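Local coordinates for protein NADPH-flavin oxidoreductase (Helicobacter pylori, PDB 2H0U) that probably uses NAD(P)H to reduce flavin or nitrogenous substrates through a bound flavin mononucleotide cofactor, at residues A[11-16]-A[158-163]; A[17-22]-A[191-196]; A[46-51]-A[136-141]; A[82-87]-A[184-189]. All coordinates share one frame; numbering follows the deposited sequence.

Contact 1 of 4, residues A[11-16]-A[158-163]; sequences HQRFAA and IDSCPI. With FMN (flavin mononucleotide), chain B.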
# COMPACT_ATOMS: atom_id res chain seq x y z
N HIS A 11 13.28 10.04 5.12
CA HIS A 11 13.68 10.16 6.54
C HIS A 11 12.79 11.16 7.28
O HIS A 11 12.45 10.96 8.48
CB HIS A 11 15.13 10.57 6.66
CG HIS A 11 16.09 9.50 6.24
ND1 HIS A 11 16.63 8.59 7.13
CD2 HIS A 11 16.60 9.20 5.02
CE1 HIS A 11 17.45 7.78 6.47
NE2 HIS A 11 17.45 8.13 5.19
N GLN A 12 12.41 12.23 6.57
CA GLN A 12 11.41 13.19 7.06
C GLN A 12 10.06 12.53 7.37
O GLN A 12 9.41 12.88 8.35
CB GLN A 12 11.25 14.34 6.06
CG GLN A 12 10.27 15.43 6.49
CD GLN A 12 10.18 16.59 5.48
OE1 GLN A 12 11.17 16.92 4.83
NE2 GLN A 12 9.01 17.24 5.40
N ARG A 13 9.63 11.61 6.51
CA ARG A 13 8.39 10.87 6.73
C ARG A 13 8.70 9.83 7.81
O ARG A 13 9.50 8.94 7.58
CB ARG A 13 7.97 10.16 5.41
CG ARG A 13 6.44 9.81 5.28
CD ARG A 13 5.97 8.61 6.17
NE ARG A 13 6.99 7.57 6.21
CZ ARG A 13 7.21 6.73 7.22
NH1 ARG A 13 6.42 6.76 8.29
NH2 ARG A 13 8.24 5.89 7.16
N PHE A 14 8.10 9.96 8.99
CA PHE A 14 8.29 8.97 10.03
C PHE A 14 6.97 8.84 10.76
O PHE A 14 6.05 9.62 10.54
CB PHE A 14 9.41 9.38 11.02
CG PHE A 14 8.98 10.44 12.01
CD1 PHE A 14 8.76 10.12 13.36
CD2 PHE A 14 8.84 11.78 11.60
CE1 PHE A 14 8.39 11.12 14.27
CE2 PHE A 14 8.42 12.76 12.49
CZ PHE A 14 8.21 12.45 13.82
N ALA A 15 6.87 7.84 11.62
CA ALA A 15 5.62 7.61 12.33
C ALA A 15 5.55 8.57 13.53
O ALA A 15 6.08 8.29 14.64
CB ALA A 15 5.48 6.14 12.76
N ALA A 16 4.94 9.73 13.29
CA ALA A 16 4.84 10.75 14.34
C ALA A 16 3.82 10.34 15.38
O ALA A 16 2.64 10.10 15.07
CB ALA A 16 4.50 12.12 13.72
N ILE A 158 4.06 18.12 6.49
CA ILE A 158 3.00 17.67 7.41
C ILE A 158 3.34 16.26 7.86
O ILE A 158 3.86 15.46 7.09
CB ILE A 158 1.59 17.70 6.70
CG1 ILE A 158 1.20 19.15 6.38
CG2 ILE A 158 0.48 17.04 7.57
CD1 ILE A 158 0.05 19.27 5.39
N ASP A 159 3.07 15.95 9.12
CA ASP A 159 3.41 14.63 9.64
C ASP A 159 2.25 13.70 9.64
O ASP A 159 1.13 14.13 9.40
CB ASP A 159 4.00 14.76 11.04
CG ASP A 159 5.32 15.48 11.01
OD1 ASP A 159 6.34 14.81 10.71
OD2 ASP A 159 5.33 16.68 11.33
N SER A 160 2.53 12.41 9.81
CA SER A 160 1.46 11.39 9.74
C SER A 160 1.87 10.18 10.56
O SER A 160 3.06 10.05 10.93
CB SER A 160 1.16 10.99 8.28
OG SER A 160 2.26 10.31 7.69
N CYS A 161 0.91 9.31 10.85
CA CYS A 161 1.17 8.00 11.40
C CYS A 161 0.14 7.03 10.86
O CYS A 161 -1.07 7.29 10.96
CB CYS A 161 1.17 8.01 12.95
SG CYS A 161 1.76 6.38 13.63
N PRO A 162 0.60 5.92 10.23
CA PRO A 162 -0.32 4.86 9.78
C PRO A 162 -0.77 4.13 11.04
O PRO A 162 0.01 4.02 12.00
CB PRO A 162 0.58 3.91 8.98
CG PRO A 162 1.96 4.52 8.97
CD PRO A 162 2.02 5.55 10.04
N ILE A 163 -2.00 3.61 11.03
CA ILE A 163 -2.59 3.07 12.25
C ILE A 163 -3.40 1.80 11.93
O ILE A 163 -4.40 1.85 11.23
CB ILE A 163 -3.52 4.11 12.99
CG1 ILE A 163 -2.76 5.36 13.48
CG2 ILE A 163 -4.28 3.42 14.18
CD1 ILE A 163 -3.69 6.53 13.88
N1 FMN B . 2.19 2.97 15.12
C2 FMN B . 1.41 3.07 16.26
O2 FMN B . 1.87 3.63 17.25
N3 FMN B . 0.16 2.52 16.32
C4 FMN B . -0.34 1.84 15.24
O4 FMN B . -1.51 1.47 15.24
C4A FMN B . 0.47 1.70 14.09
N5 FMN B . -0.00 1.02 13.00
C5A FMN B . 0.73 0.96 11.82
C6 FMN B . 0.16 0.27 10.73
C7 FMN B . 0.90 0.21 9.54
C7M FMN B . 0.17 -0.18 8.29
C8 FMN B . 2.19 0.77 9.44
C8M FMN B . 2.84 0.93 8.06
C9 FMN B . 2.73 1.44 10.53
C9A FMN B . 2.00 1.52 11.73
N10 FMN B . 2.53 2.17 12.86
C10 FMN B . 1.74 2.29 14.02
C1' FMN B . 3.90 2.80 12.85
C2' FMN B . 5.02 1.76 12.71
O2' FMN B . 5.40 1.34 14.00
C3' FMN B . 6.19 2.46 12.00
O3' FMN B . 5.79 2.84 10.70
C4' FMN B . 7.44 1.61 11.82
O4' FMN B . 7.98 1.34 13.11
C5' FMN B . 8.53 2.26 10.94
O5' FMN B . 8.90 3.50 11.57
P FMN B . 8.76 4.87 10.75
O1P FMN B . 7.34 4.92 10.25
O2P FMN B . 9.03 5.99 11.76
O3P FMN B . 9.75 4.91 9.62
O HOH W 1 8.69 15.25 9.52
O HOH W 2 7.08 16.48 7.04
O HOH W 3 4.04 8.28 8.85
O HOH W 4 5.74 12.18 9.86

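Contact 2 of 4, residues A[17-22]-A[191-196]; sequences KKYDPN and MACFGY. With FMN (flavin mononucleotide), chain B.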
# COMPACT_ATOMS: atom_id res chain seq x y z
N LYS A 17 4.26 10.27 16.64
CA LYS A 17 3.36 9.88 17.75
C LYS A 17 2.93 11.05 18.64
O LYS A 17 1.97 10.91 19.41
CB LYS A 17 4.00 8.82 18.66
CG LYS A 17 4.40 7.45 18.04
CD LYS A 17 3.69 7.08 16.73
CE LYS A 17 4.39 5.86 16.10
NZ LYS A 17 4.77 4.75 17.07
N LYS A 18 3.66 12.16 18.57
CA LYS A 18 3.38 13.36 19.36
C LYS A 18 3.16 14.58 18.45
O LYS A 18 4.01 14.93 17.62
CB LYS A 18 4.52 13.67 20.33
CG LYS A 18 4.79 12.63 21.37
CD LYS A 18 5.51 13.33 22.54
CE LYS A 18 5.75 12.46 23.76
NZ LYS A 18 7.09 11.81 23.67
N TYR A 19 2.01 15.21 18.61
CA TYR A 19 1.55 16.24 17.69
C TYR A 19 1.35 17.56 18.41
O TYR A 19 1.03 17.59 19.60
CB TYR A 19 0.22 15.81 17.03
CG TYR A 19 0.41 14.69 16.04
CD1 TYR A 19 0.73 14.97 14.70
CD2 TYR A 19 0.31 13.36 16.44
CE1 TYR A 19 0.93 13.98 13.78
CE2 TYR A 19 0.50 12.34 15.51
CZ TYR A 19 0.82 12.67 14.20
OH TYR A 19 1.02 11.67 13.29
N ASP A 20 1.59 18.63 17.67
CA ASP A 20 1.44 19.97 18.18
C ASP A 20 -0.06 20.30 18.23
O ASP A 20 -0.67 20.47 17.19
CB ASP A 20 2.19 20.93 17.24
CG ASP A 20 2.24 22.35 17.78
OD1 ASP A 20 1.36 22.70 18.61
OD2 ASP A 20 3.13 23.12 17.34
N PRO A 21 -0.65 20.41 19.44
CA PRO A 21 -2.11 20.56 19.48
C PRO A 21 -2.54 21.96 19.06
O PRO A 21 -3.73 22.21 18.90
CB PRO A 21 -2.46 20.31 20.97
CG PRO A 21 -1.23 20.80 21.70
CD PRO A 21 -0.05 20.48 20.79
N ASN A 22 -1.60 22.88 18.87
CA ASN A 22 -1.99 24.23 18.48
C ASN A 22 -1.69 24.60 17.02
O ASN A 22 -1.73 25.78 16.66
CB ASN A 22 -1.34 25.26 19.40
CG ASN A 22 -1.63 24.98 20.87
OD1 ASN A 22 -0.71 24.86 21.68
ND2 ASN A 22 -2.91 24.85 21.20
N MSE A 191 -6.20 2.89 9.23
CA MSE A 191 -6.39 4.31 9.55
C MSE A 191 -5.05 5.05 9.45
O MSE A 191 -4.00 4.44 9.35
CB MSE A 191 -6.98 4.49 10.96
CG MSE A 191 -8.22 3.65 11.21
SE MSE A 191 -8.81 3.97 13.06
CE MSE A 191 -10.26 2.64 13.06
N ALA A 192 -5.11 6.37 9.41
CA ALA A 192 -3.92 7.19 9.52
C ALA A 192 -4.31 8.49 10.15
O ALA A 192 -5.44 8.97 9.96
CB ALA A 192 -3.25 7.44 8.16
N CYS A 193 -3.38 9.09 10.88
CA CYS A 193 -3.60 10.45 11.36
C CYS A 193 -2.59 11.37 10.74
O CYS A 193 -1.51 10.93 10.31
CB CYS A 193 -3.55 10.51 12.88
SG CYS A 193 -1.99 10.11 13.62
N PHE A 194 -2.94 12.65 10.68
CA PHE A 194 -2.10 13.66 10.02
C PHE A 194 -2.07 14.88 10.93
O PHE A 194 -3.09 15.17 11.59
CB PHE A 194 -2.73 14.05 8.67
CG PHE A 194 -2.78 12.91 7.67
CD1 PHE A 194 -1.75 12.75 6.74
CD2 PHE A 194 -3.81 11.96 7.73
CE1 PHE A 194 -1.75 11.65 5.83
CE2 PHE A 194 -3.86 10.86 6.79
CZ PHE A 194 -2.83 10.70 5.88
N GLY A 195 -0.94 15.56 10.95
CA GLY A 195 -0.81 16.83 11.69
C GLY A 195 0.62 17.28 11.73
O GLY A 195 1.43 16.87 10.89
N TYR A 196 0.95 18.10 12.71
CA TYR A 196 2.36 18.54 12.86
C TYR A 196 3.01 17.97 14.11
O TYR A 196 2.47 18.10 15.21
CB TYR A 196 2.44 20.06 12.87
CG TYR A 196 2.01 20.65 11.57
CD1 TYR A 196 2.91 20.75 10.51
CD2 TYR A 196 0.70 21.11 11.38
CE1 TYR A 196 2.52 21.29 9.30
CE2 TYR A 196 0.29 21.66 10.17
CZ TYR A 196 1.22 21.74 9.13
OH TYR A 196 0.87 22.31 7.94
N1 FMN B . 2.19 2.97 15.12
C2 FMN B . 1.41 3.07 16.26
O2 FMN B . 1.87 3.63 17.25
N3 FMN B . 0.16 2.52 16.32
C4 FMN B . -0.34 1.84 15.24
O4 FMN B . -1.51 1.47 15.24
C4A FMN B . 0.47 1.70 14.09
N5 FMN B . -0.00 1.02 13.00
C5A FMN B . 0.73 0.96 11.82
C6 FMN B . 0.16 0.27 10.73
C7 FMN B . 0.90 0.21 9.54
C7M FMN B . 0.17 -0.18 8.29
C8 FMN B . 2.19 0.77 9.44
C8M FMN B . 2.84 0.93 8.06
C9 FMN B . 2.73 1.44 10.53
C9A FMN B . 2.00 1.52 11.73
N10 FMN B . 2.53 2.17 12.86
C10 FMN B . 1.74 2.29 14.02
C1' FMN B . 3.90 2.80 12.85
C2' FMN B . 5.02 1.76 12.71
O2' FMN B . 5.40 1.34 14.00
C3' FMN B . 6.19 2.46 12.00
O3' FMN B . 5.79 2.84 10.70
C4' FMN B . 7.44 1.61 11.82
O4' FMN B . 7.98 1.34 13.11
C5' FMN B . 8.53 2.26 10.94
O5' FMN B . 8.90 3.50 11.57
P FMN B . 8.76 4.87 10.75
O1P FMN B . 7.34 4.92 10.25
O2P FMN B . 9.03 5.99 11.76
O3P FMN B . 9.75 4.91 9.62
O HOH W 5 -1.04 18.98 14.55

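Contact 3 of 4, residues A[46-51]-A[136-141]; sequences LEPWKM and DWASKQ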
# COMPACT_ATOMS: atom_id res chain seq x y z
N LEU A 46 -10.31 0.01 -10.12
CA LEU A 46 -11.67 -0.14 -9.57
C LEU A 46 -11.93 0.82 -8.41
O LEU A 46 -13.08 1.02 -8.04
CB LEU A 46 -11.96 -1.57 -9.14
CG LEU A 46 -12.02 -2.58 -10.29
CD1 LEU A 46 -12.13 -4.00 -9.66
CD2 LEU A 46 -13.14 -2.28 -11.23
N GLU A 47 -10.87 1.44 -7.86
CA GLU A 47 -11.01 2.38 -6.71
C GLU A 47 -11.94 1.79 -5.65
O GLU A 47 -12.95 2.42 -5.29
CB GLU A 47 -11.60 3.73 -7.18
CG GLU A 47 -10.80 4.50 -8.18
CD GLU A 47 -11.63 5.65 -8.81
OE1 GLU A 47 -12.01 6.59 -8.08
OE2 GLU A 47 -11.83 5.62 -10.02
N PRO A 48 -11.61 0.59 -5.11
CA PRO A 48 -12.60 -0.09 -4.29
C PRO A 48 -12.57 0.39 -2.85
O PRO A 48 -12.28 -0.40 -1.91
CB PRO A 48 -12.14 -1.55 -4.39
CG PRO A 48 -10.58 -1.41 -4.34
CD PRO A 48 -10.35 -0.19 -5.22
N TRP A 49 -12.80 1.68 -2.67
CA TRP A 49 -12.50 2.36 -1.42
C TRP A 49 -13.43 3.52 -1.09
O TRP A 49 -14.14 4.04 -1.94
CB TRP A 49 -11.04 2.81 -1.37
CG TRP A 49 -10.57 3.66 -2.52
CD1 TRP A 49 -11.21 4.76 -3.05
CD2 TRP A 49 -9.35 3.51 -3.24
NE1 TRP A 49 -10.45 5.28 -4.08
CE2 TRP A 49 -9.31 4.52 -4.23
CE3 TRP A 49 -8.28 2.60 -3.15
CZ2 TRP A 49 -8.22 4.70 -5.08
CZ3 TRP A 49 -7.19 2.74 -4.05
CH2 TRP A 49 -7.17 3.80 -4.99
N LYS A 50 -13.41 3.93 0.18
CA LYS A 50 -14.02 5.20 0.56
C LYS A 50 -13.34 5.64 1.84
O LYS A 50 -13.17 4.82 2.76
CB LYS A 50 -15.53 5.04 0.82
CG LYS A 50 -16.18 6.38 1.23
CD LYS A 50 -17.70 6.30 1.19
CE LYS A 50 -18.28 7.67 1.61
NZ LYS A 50 -19.76 7.78 1.43
N MSE A 51 -12.96 6.91 1.89
CA MSE A 51 -12.30 7.47 3.08
C MSE A 51 -13.26 8.23 3.98
O MSE A 51 -14.08 9.02 3.47
CB MSE A 51 -11.22 8.46 2.62
CG MSE A 51 -10.05 7.74 1.91
SE MSE A 51 -8.68 8.98 1.31
CE MSE A 51 -9.71 9.83 -0.10
N ASP A 136 -9.50 -8.43 1.57
CA ASP A 136 -8.08 -8.07 1.78
C ASP A 136 -7.40 -7.59 0.51
O ASP A 136 -6.49 -6.77 0.57
CB ASP A 136 -7.28 -9.19 2.43
CG ASP A 136 -7.56 -9.32 3.91
OD1 ASP A 136 -7.97 -8.33 4.55
OD2 ASP A 136 -7.36 -10.43 4.44
N TRP A 137 -7.83 -8.11 -0.65
CA TRP A 137 -7.36 -7.61 -1.94
C TRP A 137 -7.71 -6.10 -2.17
O TRP A 137 -6.86 -5.29 -2.51
CB TRP A 137 -7.89 -8.46 -3.11
CG TRP A 137 -7.56 -7.87 -4.45
CD1 TRP A 137 -6.32 -7.82 -5.07
CD2 TRP A 137 -8.48 -7.23 -5.35
NE1 TRP A 137 -6.44 -7.19 -6.29
CE2 TRP A 137 -7.76 -6.83 -6.48
CE3 TRP A 137 -9.87 -6.96 -5.28
CZ2 TRP A 137 -8.37 -6.17 -7.57
CZ3 TRP A 137 -10.48 -6.30 -6.36
CH2 TRP A 137 -9.71 -5.93 -7.51
N ALA A 138 -8.95 -5.73 -1.88
CA ALA A 138 -9.37 -4.33 -1.97
C ALA A 138 -8.63 -3.50 -0.93
O ALA A 138 -8.30 -2.31 -1.17
CB ALA A 138 -10.89 -4.20 -1.77
N SER A 139 -8.45 -4.09 0.26
CA SER A 139 -7.68 -3.41 1.33
C SER A 139 -6.24 -3.08 0.94
O SER A 139 -5.73 -1.99 1.22
CB SER A 139 -7.71 -4.30 2.61
OG SER A 139 -6.88 -3.76 3.66
N LYS A 140 -5.57 -4.00 0.26
CA LYS A 140 -4.23 -3.70 -0.30
C LYS A 140 -4.22 -2.39 -1.13
O LYS A 140 -3.26 -1.60 -1.05
CB LYS A 140 -3.74 -4.90 -1.15
CG LYS A 140 -3.38 -6.14 -0.30
CD LYS A 140 -2.99 -7.34 -1.23
CE LYS A 140 -3.11 -8.64 -0.40
NZ LYS A 140 -2.45 -9.77 -1.18
N GLN A 141 -5.26 -2.19 -1.94
CA GLN A 141 -5.33 -1.00 -2.79
C GLN A 141 -5.39 0.24 -1.89
O GLN A 141 -4.74 1.25 -2.18
CB GLN A 141 -6.57 -1.01 -3.72
CG GLN A 141 -6.84 -2.40 -4.45
CD GLN A 141 -5.63 -2.93 -5.19
OE1 GLN A 141 -5.01 -2.22 -5.99
NE2 GLN A 141 -5.29 -4.19 -4.94

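Contact 4 of 4, residues A[82-87]-A[184-189]; sequences IYLARK and AEFGVS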
# COMPACT_ATOMS: atom_id res chain seq x y z
N ILE A 82 -10.19 7.24 8.35
CA ILE A 82 -10.47 5.81 8.38
C ILE A 82 -10.67 5.39 6.93
O ILE A 82 -11.61 5.89 6.23
CB ILE A 82 -11.74 5.48 9.20
CG1 ILE A 82 -11.54 5.97 10.66
CG2 ILE A 82 -12.05 3.96 9.12
CD1 ILE A 82 -12.86 5.97 11.59
N TYR A 83 -9.79 4.51 6.47
CA TYR A 83 -9.85 4.01 5.08
C TYR A 83 -10.74 2.78 5.04
O TYR A 83 -10.48 1.82 5.75
CB TYR A 83 -8.45 3.62 4.58
CG TYR A 83 -7.52 4.81 4.54
CD1 TYR A 83 -7.31 5.52 3.33
CD2 TYR A 83 -6.84 5.22 5.70
CE1 TYR A 83 -6.47 6.65 3.29
CE2 TYR A 83 -5.95 6.35 5.67
CZ TYR A 83 -5.78 7.03 4.47
OH TYR A 83 -4.95 8.13 4.43
N LEU A 84 -11.81 2.85 4.25
CA LEU A 84 -12.68 1.70 4.01
C LEU A 84 -12.34 1.08 2.66
O LEU A 84 -11.92 1.78 1.72
CB LEU A 84 -14.16 2.09 4.02
CG LEU A 84 -14.70 3.00 5.15
CD1 LEU A 84 -16.19 3.30 4.81
CD2 LEU A 84 -14.48 2.36 6.55
N ALA A 85 -12.49 -0.24 2.59
CA ALA A 85 -12.30 -1.02 1.37
C ALA A 85 -13.61 -1.76 1.08
O ALA A 85 -14.37 -2.15 2.02
CB ALA A 85 -11.16 -1.98 1.56
N ARG A 86 -13.97 -1.84 -0.20
CA ARG A 86 -15.22 -2.52 -0.55
C ARG A 86 -15.10 -4.04 -0.49
O ARG A 86 -14.05 -4.63 -0.78
CB ARG A 86 -15.66 -2.08 -1.94
CG ARG A 86 -16.27 -0.69 -1.96
CD ARG A 86 -16.78 -0.35 -3.34
NE ARG A 86 -17.29 1.03 -3.39
CZ ARG A 86 -18.54 1.38 -3.12
NH1 ARG A 86 -19.42 0.46 -2.75
NH2 ARG A 86 -18.90 2.66 -3.20
N LYS A 87 -16.21 -4.66 -0.11
CA LYS A 87 -16.35 -6.09 -0.05
C LYS A 87 -16.96 -6.61 -1.34
O LYS A 87 -17.79 -5.91 -1.96
CB LYS A 87 -17.33 -6.41 1.09
CG LYS A 87 -16.75 -6.08 2.44
CD LYS A 87 -17.66 -6.48 3.53
CE LYS A 87 -16.89 -6.36 4.85
NZ LYS A 87 -17.76 -6.59 6.03
N ALA A 184 -22.23 -4.54 4.68
CA ALA A 184 -22.46 -5.41 3.53
C ALA A 184 -21.53 -4.99 2.38
O ALA A 184 -21.04 -5.85 1.62
CB ALA A 184 -23.91 -5.31 3.08
N GLU A 185 -21.31 -3.68 2.28
CA GLU A 185 -20.62 -3.03 1.17
C GLU A 185 -19.14 -2.75 1.45
O GLU A 185 -18.35 -2.72 0.51
CB GLU A 185 -21.26 -1.69 0.84
CG GLU A 185 -22.69 -1.76 0.32
CD GLU A 185 -22.74 -2.42 -1.03
OE1 GLU A 185 -21.99 -1.99 -1.94
OE2 GLU A 185 -23.51 -3.39 -1.19
N PHE A 186 -18.81 -2.46 2.71
CA PHE A 186 -17.45 -2.01 3.11
C PHE A 186 -17.01 -2.68 4.39
O PHE A 186 -17.83 -3.07 5.23
CB PHE A 186 -17.44 -0.50 3.44
CG PHE A 186 -17.64 0.39 2.25
CD1 PHE A 186 -16.56 0.77 1.49
CD2 PHE A 186 -18.90 0.90 1.95
CE1 PHE A 186 -16.73 1.61 0.40
CE2 PHE A 186 -19.08 1.74 0.85
CZ PHE A 186 -17.99 2.10 0.09
N GLY A 187 -15.69 -2.71 4.59
CA GLY A 187 -15.12 -3.02 5.89
C GLY A 187 -14.07 -1.97 6.17
O GLY A 187 -13.59 -1.27 5.26
N VAL A 188 -13.70 -1.81 7.44
CA VAL A 188 -12.57 -0.90 7.73
C VAL A 188 -11.28 -1.58 7.32
O VAL A 188 -11.04 -2.75 7.64
CB VAL A 188 -12.54 -0.53 9.25
CG1 VAL A 188 -11.27 0.28 9.60
CG2 VAL A 188 -13.82 0.28 9.64
N SER A 189 -10.43 -0.81 6.64
CA SER A 189 -9.18 -1.33 6.09
C SER A 189 -7.98 -0.96 6.95
O SER A 189 -7.21 -1.84 7.39
CB SER A 189 -9.00 -0.87 4.62
OG SER A 189 -7.71 -1.26 4.16
O HOH W 6 -19.33 -2.40 -2.05
O HOH W 7 -20.68 -6.04 -1.22

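Contact 1 of 4, residues A[11-16]-A[158-163]
Two waters grip the carbonyl oxygen of F14 and tie it to strand 159-163. One lies 2.7 Å from F14 O, donates its other hydrogen to OD1 of D159 and accepts from the backbone N of S160. The second donates to F14 O, accepts from NH1 of R13 and is bonded to OG of S160. This is the phosphate end of the FMN pocket of a nitroreductase fold, where the chain leaving helix 3-12 runs past an outermost strand of the sheet. F14 O and S160 O, both acceptors, lie 3.0 Å apart without a bond; the waters supply hydrogens to F14 O. The direct bond comes one residue later, from A16 N to S160 O at 3.0 Å, the donor tilted 28° from the carbonyl plane. D159 turns CG anti to its own carbonyl carbon (chi1 -65°), and OD1 comes within 3.4 Å of CE2 of F14, ring and carboxylate planes 73° apart. A further water joins OD1 to Q12 O, while OD2 is held by the backbone N of R197. R13 bends twice along its chain; NH1 reaches FMN O1P at 2.8 Å, near the guanidinium plane, and NH2 bonds O3P. K204, which also bonds FMN, is held by the carbonyl of R13. The backbone N of A15 donates to O2P at 2.8 Å. Nearer the flavin ring, P162 CG packs 3.5 Å from FMN C9, and C161 SG lies 3.8 Å from A15 CB, with FMN N1 close by.

Contact 2 of 4, residues A[17-22]-A[191-196]
The loop that supplies K17 to the FMN pocket is laid on the end of strand 186-195 by Y19 and D20, which meet C193, G195 and Y196. The direct hydrogen bond runs from D20 N to Y196 O at 2.7 Å; it is nearly straight at the hydrogen (172°) and lies almost along the C=O axis. The same oxygen receives a CA-H...O contact from CA of Y19, 3.2 Å away, and a water spans D20 O and Y196 N. Beyond it D20 forms an Asx turn: with CG anti to the backbone N (chi1 -173°), OD1 accepts from N22 N at 3.0 Å. The Y19 ring runs back along the strand. Its CE1 is 3.7 Å from G195 N, where the absence of a side chain lets the ring lie close to the backbone. At the far end the hydroxyl OH is 3.4 Å from SG of C193, which stands 52° off the ring normal in an oblique sulfur-aromatic contact. That hydroxyl also makes a weak bond to A16 O. K17 does not touch strand 186-195 here; its NZ reaches 3.1 Å to FMN O2, so the loop contributes a lysine at the pyrimidine end of the flavin in a nitroreductase-type FMN site.

Contact 3 of 4, residues A[46-51]-A[136-141]
P48 presses its ring on helix 131-155 between A138 and Q141, and this is the tight part of the contact. Its CG lies 3.8 Å from CB of A138 and 3.9 Å from CG of Q141, whose side chain crosses the proline at about a right angle. Beside it the six-membered ring of W49 comes obliquely to the helix backbone, CZ3 3.4 Å from Q141 O. An inverse gamma turn centred on P48 sets up this pairing: W49 N bonds E47 O at 2.7 Å. W49 CG sits in the crowded position between backbone N and carbonyl carbon (chi1 54°), which folds the indole back so that CA of E47 lies 3.7 Å above the ring, over its centre. The turn thus leads into strand 49-54 of the nitroreductase sheet, bringing its first residue, W49, against helix 131-155. The L46 side is thinner between these segments: one methyl, CD1, meets the indole edge of W137 at CH2, 3.8 Å away and near the ring plane, while helix 94-102 also packs on L46. One face of that indole is occupied by Q141, whose amide NE2 lies above it, toward the rim, and donates to W137 O at 3.1 Å, while OE1 accepts from the backbone N of S43. All the touching residues are buried, so neither side is a solvent side. Q141 also touches a bound FMN, and W137 NE1 bonds the side chain of E164 of the second subunit, an FMN-binding residue; I212 of the second subunit packs on W49.

Contact 4 of 4, residues A[82-87]-A[184-189]
The guanidinium of R86 has CZ of F186 over the centre of one face, 3.3 Å above its plane, and at its edge OE1 of E185 and a water. Guanidinium and phenyl planes are 44° apart, the two side chains running side by side in the same direction; L84 CD1 covers one face of the phenyl ring. The salt bridge from R86 NH1 to E185 OE1 is long, 3.6 Å, but the edge water bonds NH1, OE1 and E185 O together. Beneath these groups the strands form an antiparallel ladder: A85 and G187 are its hydrogen-bonded pair, with G187 N to A85 O 2.9 Å and A85 N to G187 O 3.1 Å, between the non-hydrogen-bonded pairs L84-V188 and R86-F186. Bonds from S189 N to Y83 O, 2.8 Å, and K87 N to E185 O flank these pairs, the latter beyond the strand ends. K87, extended beyond CG, lays CE 3.4 Å from F186 O and gives NZ to the carbonyl of T183. A85 CB and S189 CB meet 3.9 Å apart on the face toward helix 131-155, where A85 touches F135 and S189 OG bonds S139 and T142. Strand 79-86 lies between strand 186-195 and strand 49-54, whose K50 pairs with L84.

The contacts form two pairs, each built on one four-stranded antiparallel sheet, ordered 49-54, 79-86, 186-195, 159-163. Contacts 1 and 2, centres 9 Å apart, hold FMN-pocket residues where strands 159-163 and 186-195 are neighbours. Contacts 3 and 4, centres 7 Å apart, share the other end, where P48 O meets R86 N. Centres of one pair are 22 to 24 Å from those of the other, though contacts 2 and 4 touch along strand 186-195. Along the chain come 11-16, 17-22, 46-51 and 82-87, then 136-141, 158-163, 184-189 and 191-196, so early and late parts meet at both ends. Contacts 1 and 3 both touch the second subunit, and Q141 of contact 3 also touches a bound FMN.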